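Local coordinates for fructose 1-phosphate kinase (Staphylococcus aureus, PDB 2JG5) that probably phosphorylates fructose 1-phosphate to fructose 1,6-bisphosphate with ATP, as a carbohydrate kinase of the pfkB family, at the interface of chains A and B. Sequence-based numbering; all coordinates share one arbitrary frame. Chains: chain A/B, Fructose 1-phosphate kinase.

The three contacts follow one another along the interface of two copies of the kinase. Contact 1, where the helices 61-73 of both chains meet, lies about 15 Å from contact 2 and about 24 Å from contact 3, measured between the centres of their C-alpha atoms. Contacts 2 and 3 are about 10 Å apart and share B:Ile101, in the strand 99-102. Strand 10-16 of chain A supplies residues to contacts 1 and 2, joining the helical end to the sheet region. Approximate two-fold symmetry repeats each contact with the chains exchanged; the patches probably help hold the two copies together as a dimer.

Contact 1: the interface of chains A and B. Residues chain A 11, 62-63, 66; chain B 62, 65-66.
B:Phe62 drives its ring into chain A, where the CD1 methyl of A:Ile11 lies over the face near the CE2-CZ end of the ring, 3.3 Å from CE2. The two side chains approach from opposite directions. On the same side of the ring, CA of A:Pro63 lies over the face, offset toward the rim. The CD2 edge of B:Phe62 is turned toward the face of A:Phe66, the planes inclined at 65° and CD1 of A:Phe66 lying 3.6 Å from CD2 of B:Phe62.

A:Phe62 reaches the other way, into chain B. Its ring is capped on one face by the CB methylene of B:Lys65, 3.4 Å from the ring centroid in a CH-pi contact, and its CD2 rim faces the backbone of B:Phe66. CG of the lysine passes CD1 and CE1 of the same ring, and the bend at chi2 then turns CD beside CE1.

The two copies of Phe62 differ in their first torsion. In B:Phe62, CG stands between the backbone N and the carbonyl carbon (chi1 88°), whereas in A:Phe62 it lies opposite the carbonyl carbon (chi1 -67°). The two-fold symmetry is thus broken locally at these side chains: B:Phe62 turns toward A:Ile11 and A:Phe66, A:Phe62 toward B:Lys65. Their CB atoms approach to 4.0 Å. This aromatic packing probably helps clamp the helical end of the dimer together.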
loop_
_atom_site.group_PDB
_atom_site.type_symbol
_atom_site.label_atom_id
_atom_site.label_comp_id
_atom_site.label_asym_id
_atom_site.label_seq_id
_atom_site.Cartn_x
_atom_site.Cartn_y
_atom_site.Cartn_z
ATOM N N ILE A 11 -8.164 0.586 -1.383
ATOM C CA ILE A 11 -7.366 1.788 -1.411
ATOM C C ILE A 11 -6.920 1.934 -2.861
ATOM O O ILE A 11 -6.374 1.003 -3.474
ATOM C CB ILE A 11 -6.173 1.749 -0.440
ATOM C CG1 ILE A 11 -6.673 1.490 0.976
ATOM C CG2 ILE A 11 -5.387 3.081 -0.484
ATOM C CD1 ILE A 11 -5.583 1.288 1.994
ATOM N N PHE A 62 -5.263 -3.057 8.293
ATOM C CA PHE A 62 -5.094 -1.621 8.366
ATOM C C PHE A 62 -5.526 -0.908 7.075
ATOM O O PHE A 62 -6.027 0.215 7.131
ATOM C CB PHE A 62 -3.678 -1.283 8.811
ATOM C CG PHE A 62 -3.386 -1.694 10.241
ATOM C CD1 PHE A 62 -3.927 -0.976 11.319
ATOM C CD2 PHE A 62 -2.573 -2.792 10.516
ATOM C CE1 PHE A 62 -3.658 -1.347 12.643
ATOM C CE2 PHE A 62 -2.303 -3.167 11.833
ATOM C CZ PHE A 62 -2.849 -2.439 12.899
ATOM N N PRO A 63 -5.363 -1.565 5.910
ATOM C CA PRO A 63 -6.077 -1.078 4.739
ATOM C C PRO A 63 -7.572 -0.915 4.996
ATOM O O PRO A 63 -8.196 -0.033 4.407
ATOM C CB PRO A 63 -5.848 -2.191 3.715
ATOM C CG PRO A 63 -4.534 -2.735 4.073
ATOM C CD PRO A 63 -4.522 -2.730 5.576
ATOM N N PHE A 66 -8.128 2.289 7.184
ATOM C CA PHE A 66 -7.961 3.472 6.337
ATOM C C PHE A 66 -9.261 3.888 5.649
ATOM O O PHE A 66 -9.598 5.079 5.591
ATOM C CB PHE A 66 -6.879 3.236 5.277
ATOM C CG PHE A 66 -6.775 4.347 4.258
ATOM C CD1 PHE A 66 -5.948 5.440 4.484
ATOM C CD2 PHE A 66 -7.513 4.299 3.075
ATOM C CE1 PHE A 66 -5.853 6.471 3.548
ATOM C CE2 PHE A 66 -7.421 5.326 2.130
ATOM C CZ PHE A 66 -6.587 6.410 2.368
ATOM N N PHE B 62 -1.843 4.164 7.993
ATOM C CA PHE B 62 -2.085 2.709 8.002
ATOM C C PHE B 62 -0.839 1.876 7.649
ATOM O O PHE B 62 -0.669 0.792 8.202
ATOM C CB PHE B 62 -3.301 2.300 7.136
ATOM C CG PHE B 62 -2.967 2.042 5.679
ATOM C CD1 PHE B 62 -2.375 0.836 5.284
ATOM C CD2 PHE B 62 -3.247 3.007 4.703
ATOM C CE1 PHE B 62 -2.054 0.600 3.949
ATOM C CE2 PHE B 62 -2.931 2.781 3.360
ATOM C CZ PHE B 62 -2.332 1.573 2.982
ATOM N N LYS B 65 1.147 1.495 10.687
ATOM C CA LYS B 65 0.441 0.493 11.473
ATOM C C LYS B 65 0.847 -0.914 11.052
ATOM O O LYS B 65 1.231 -1.732 11.892
ATOM C CB LYS B 65 -1.071 0.651 11.315
ATOM C CG LYS B 65 -1.669 1.947 11.821
ATOM C CD LYS B 65 -1.581 2.069 13.328
ATOM C CE LYS B 65 -2.283 3.338 13.825
ATOM N NZ LYS B 65 -1.943 3.625 15.262
ATOM N N PHE B 66 0.785 -1.170 9.744
ATOM C CA PHE B 66 1.136 -2.464 9.171
ATOM C C PHE B 66 2.514 -2.948 9.611
ATOM O O PHE B 66 2.685 -4.124 9.923
ATOM C CB PHE B 66 1.075 -2.418 7.640
ATOM C CG PHE B 66 1.689 -3.631 6.973
ATOM C CD1 PHE B 66 0.926 -4.768 6.731
ATOM C CD2 PHE B 66 3.039 -3.637 6.604
ATOM C CE1 PHE B 66 1.494 -5.886 6.133
ATOM C CE2 PHE B 66 3.611 -4.752 6.004
ATOM C CZ PHE B 66 2.838 -5.875 5.770
#

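Contact 2: the interface of chains A and B. Residues chain A 13, 15, 28, 31; chain B 89, 91, 101-103.
A:Tyr13 and B:Ile89 meet where strand 10-16 of one pfkB-family kinase subunit packs against strand 88-93 of the other. The tyrosine's CB leads to a CG that lies opposite the backbone N (chi1 -174°), and this carries the ring away from its own strand toward chain B. One ring face is covered from within chain A by CG1 of A:Ile15, 3.9 Å above the plane and over its centre, while OG1 of A:Thr31 lies in plane at the edge.

Farther along the ring, CE2 comes 3.7 Å from CB of B:Ile89 and also approaches its CG2 methyl, the two side chains sliding past each other in opposite directions. CZ passes beside the carbonyl of the same isoleucine. At the tip, the phenol OH donates to B:Ile89 O at 2.8 Å, in the carbonyl plane and on a lone pair, with a C=O...donor angle of 138°. Water 1 lies 2.6 Å from this OH and 3.0 Å from B:Ile89 N, so the hydroxyl is tied to both backbone polar atoms of B:Ile89, one directly and one through water. The CB methyl of B:Ala103 packs against the OH from another direction and also meets CG2 of A:Thr31.

Beside the tyrosine, A:Ile15 directs CD1 to CG2 of B:Val91 and CG2 to CG2 of B:Ile101. Nearby, the backbone N of A:Ala28 donates to B:Asn102 O at 2.7 Å.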
loop_
_atom_site.group_PDB
_atom_site.type_symbol
_atom_site.label_atom_id
_atom_site.label_comp_id
_atom_site.label_asym_id
_atom_site.label_seq_id
_atom_site.Cartn_x
_atom_site.Cartn_y
_atom_site.Cartn_z
ATOM N N TYR A 13 -4.299 3.509 -4.637
ATOM C CA TYR A 13 -2.981 4.101 -4.499
ATOM C C TYR A 13 -2.559 4.754 -5.825
ATOM O O TYR A 13 -2.108 4.085 -6.759
ATOM C CB TYR A 13 -1.993 3.030 -4.027
ATOM C CG TYR A 13 -0.604 3.522 -3.698
ATOM C CD1 TYR A 13 -0.376 4.843 -3.304
ATOM C CD2 TYR A 13 0.485 2.654 -3.759
ATOM C CE1 TYR A 13 0.905 5.288 -2.998
ATOM C CE2 TYR A 13 1.778 3.090 -3.456
ATOM C CZ TYR A 13 1.977 4.406 -3.077
ATOM O OH TYR A 13 3.234 4.840 -2.758
ATOM N N ILE A 15 -0.241 6.935 -8.130
ATOM C CA ILE A 15 1.184 7.219 -8.205
ATOM C C ILE A 15 1.492 8.016 -9.464
ATOM O O ILE A 15 1.233 7.563 -10.587
ATOM C CB ILE A 15 2.041 5.922 -8.182
ATOM C CG1 ILE A 15 1.677 5.043 -6.975
ATOM C CG2 ILE A 15 3.529 6.272 -8.170
ATOM C CD1 ILE A 15 2.272 3.646 -7.020
ATOM N N ALA A 28 8.550 7.863 -7.904
ATOM C CA ALA A 28 7.292 8.580 -8.000
ATOM C C ALA A 28 7.529 10.017 -7.606
ATOM O O ALA A 28 8.094 10.277 -6.540
ATOM C CB ALA A 28 6.252 7.947 -7.099
ATOM N N THR A 31 2.473 10.781 -4.748
ATOM C CA THR A 31 1.420 9.785 -4.610
ATOM C C THR A 31 0.268 10.308 -3.772
ATOM O O THR A 31 0.410 11.250 -3.022
ATOM C CB THR A 31 1.905 8.474 -3.925
ATOM O OG1 THR A 31 2.144 8.718 -2.536
ATOM C CG2 THR A 31 3.150 7.895 -4.589
ATOM N N ILE B 89 4.818 3.347 0.506
ATOM C CA ILE B 89 4.541 2.036 -0.052
ATOM C C ILE B 89 5.264 1.979 -1.386
ATOM O O ILE B 89 4.865 2.651 -2.341
ATOM C CB ILE B 89 3.025 1.775 -0.271
ATOM C CG1 ILE B 89 2.243 1.849 1.055
ATOM C CG2 ILE B 89 2.822 0.426 -0.957
ATOM C CD1 ILE B 89 0.722 1.946 0.903
ATOM N N VAL B 91 6.305 -0.151 -4.676
ATOM C CA VAL B 91 5.699 -1.202 -5.488
ATOM C C VAL B 91 6.765 -1.928 -6.297
ATOM O O VAL B 91 7.600 -1.307 -6.970
ATOM C CB VAL B 91 4.595 -0.622 -6.427
ATOM C CG1 VAL B 91 4.074 -1.680 -7.401
ATOM C CG2 VAL B 91 3.454 -0.018 -5.605
ATOM N N ILE B 101 8.853 0.749 -8.227
ATOM C CA ILE B 101 8.204 2.054 -8.205
ATOM C C ILE B 101 8.241 2.631 -6.800
ATOM O O ILE B 101 7.386 2.328 -5.972
ATOM C CB ILE B 101 6.750 1.998 -8.729
ATOM C CG1 ILE B 101 6.669 1.209 -10.049
ATOM C CG2 ILE B 101 6.212 3.417 -8.939
ATOM C CD1 ILE B 101 5.408 0.370 -10.210
ATOM N N ASN B 102 9.244 3.462 -6.543
ATOM C CA ASN B 102 9.489 3.983 -5.195
ATOM C C ASN B 102 8.888 5.361 -4.920
ATOM O O ASN B 102 9.053 6.292 -5.717
ATOM C CB ASN B 102 10.993 3.993 -4.898
ATOM C CG ASN B 102 11.575 2.592 -4.772
ATOM O OD1 ASN B 102 10.842 1.599 -4.680
ATOM N ND2 ASN B 102 12.900 2.505 -4.763
ATOM N N ALA B 103 8.206 5.465 -3.782
ATOM C CA ALA B 103 7.585 6.705 -3.312
ATOM C C ALA B 103 8.506 7.493 -2.383
ATOM O O ALA B 103 9.361 6.901 -1.717
ATOM C CB ALA B 103 6.281 6.397 -2.602
HETATM O O HOH W 1 3.816 5.942 -0.501
#

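Contact 3: the interface of chains A and B. Residues chain A 20-22, 24, 26; chain B 99-101.
A parallel beta bridge pairs A:Asn26, in the short strand 25-27, with B:Ile101 in strand 99-102, extending the sheet from one chain to the other. B:Glu100 is gripped through its backbone: its N donates to A:Gly24 O at 2.9 Å, and its O accepts from A:Asn26 N at 2.9 Å. The same oxygen takes a second, longer bond of 3.3 Å from the side-chain amide nitrogen ND2 of A:Asn26. The two donors reach it from opposite faces of its carbonyl plane.

The asparagine amide is fixed from behind by its own chain. OD1 accepts from A:Lys21 N at 2.7 Å, on a lone pair in the carbonyl plane, while ND2 donates to A:Lys21 O at 2.8 Å. Both A:Lys21 O and B:Glu100 O lie close to the amide plane, so the group is held against rotation and ND2 links the 20-24 loop to chain B. With CG opposite the carbonyl carbon (chi1 -63°), the side chain folds back beside its own backbone N, which lets both nitrogens address B:Glu100 O.

B:Thr99 packs against the loop with both branches. Its OG1 lies beside the backbone of A:Ile22 and near its CG2 methyl, while CG2 points to A:Lys21 O and the ring of A:Phe20. The CE1 edge of A:Phe20 meets the CD1 methyl of B:Ile101 at 4.0 Å, the two side chains crossing at about a right angle.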
loop_
_atom_site.group_PDB
_atom_site.type_symbol
_atom_site.label_atom_id
_atom_site.label_comp_id
_atom_site.label_asym_id
_atom_site.label_seq_id
_atom_site.Cartn_x
_atom_site.Cartn_y
_atom_site.Cartn_z
ATOM N N PHE A 20 7.422 6.104 -17.386
ATOM C CA PHE A 20 7.342 4.796 -16.718
ATOM C C PHE A 20 8.247 3.743 -17.354
ATOM O O PHE A 20 8.034 3.336 -18.494
ATOM C CB PHE A 20 5.907 4.271 -16.670
ATOM C CG PHE A 20 5.776 2.932 -15.978
ATOM C CD1 PHE A 20 6.017 2.814 -14.613
ATOM C CD2 PHE A 20 5.425 1.790 -16.702
ATOM C CE1 PHE A 20 5.908 1.581 -13.973
ATOM C CE2 PHE A 20 5.308 0.551 -16.071
ATOM C CZ PHE A 20 5.547 0.445 -14.704
ATOM N N LYS A 21 9.247 3.298 -16.599
ATOM C CA LYS A 21 10.271 2.391 -17.114
ATOM C C LYS A 21 10.161 0.972 -16.540
ATOM O O LYS A 21 10.524 0.720 -15.386
ATOM C CB LYS A 21 11.661 2.982 -16.854
ATOM C CG LYS A 21 12.806 2.212 -17.477
ATOM C CD LYS A 21 14.134 2.868 -17.137
ATOM C CE LYS A 21 15.307 2.120 -17.765
ATOM N NZ LYS A 21 16.601 2.742 -17.378
ATOM N N ILE A 22 9.658 0.058 -17.369
ATOM C CA ILE A 22 9.589 -1.376 -17.066
ATOM C C ILE A 22 10.993 -1.981 -16.915
ATOM O O ILE A 22 11.900 -1.648 -17.684
ATOM C CB ILE A 22 8.817 -2.116 -18.191
ATOM C CG1 ILE A 22 7.386 -1.587 -18.302
ATOM C CG2 ILE A 22 8.814 -3.638 -17.993
ATOM C CD1 ILE A 22 6.865 -1.642 -19.725
ATOM N N GLY A 24 12.831 -1.396 -14.477
ATOM C CA GLY A 24 13.629 -0.282 -14.015
ATOM C C GLY A 24 13.201 0.264 -12.677
ATOM O O GLY A 24 12.080 0.038 -12.226
ATOM N N ASN A 26 11.889 3.180 -10.969
ATOM C CA ASN A 26 11.178 4.443 -11.125
ATOM C C ASN A 26 11.057 5.123 -9.770
ATOM O O ASN A 26 11.001 4.451 -8.741
ATOM C CB ASN A 26 9.776 4.223 -11.697
ATOM C CG ASN A 26 9.793 3.619 -13.085
ATOM O OD1 ASN A 26 9.567 4.311 -14.075
ATOM N ND2 ASN A 26 10.058 2.323 -13.165
ATOM N N THR B 99 9.998 -4.638 -12.129
ATOM C CA THR B 99 9.992 -3.186 -12.144
ATOM C C THR B 99 9.735 -2.633 -10.754
ATOM O O THR B 99 8.922 -3.160 -10.010
ATOM C CB THR B 99 8.892 -2.667 -13.093
ATOM O OG1 THR B 99 9.005 -3.310 -14.367
ATOM C CG2 THR B 99 8.983 -1.148 -13.272
ATOM N N GLU B 100 10.424 -1.550 -10.423
ATOM C CA GLU B 100 10.347 -0.956 -9.102
ATOM C C GLU B 100 9.720 0.435 -9.184
ATOM O O GLU B 100 10.009 1.208 -10.103
ATOM C CB GLU B 100 11.749 -0.869 -8.528
ATOM C CG GLU B 100 11.829 -0.898 -7.030
ATOM C CD GLU B 100 13.261 -1.057 -6.566
ATOM O OE1 GLU B 100 13.940 -2.001 -7.039
ATOM O OE2 GLU B 100 13.710 -0.231 -5.741
ATOM N N ILE B 101 8.853 0.749 -8.227
ATOM C CA ILE B 101 8.204 2.054 -8.205
ATOM C C ILE B 101 8.241 2.631 -6.800
ATOM O O ILE B 101 7.386 2.328 -5.972
ATOM C CB ILE B 101 6.750 1.998 -8.729
ATOM C CG1 ILE B 101 6.669 1.209 -10.049
ATOM C CG2 ILE B 101 6.212 3.417 -8.939
ATOM C CD1 ILE B 101 5.408 0.370 -10.210
#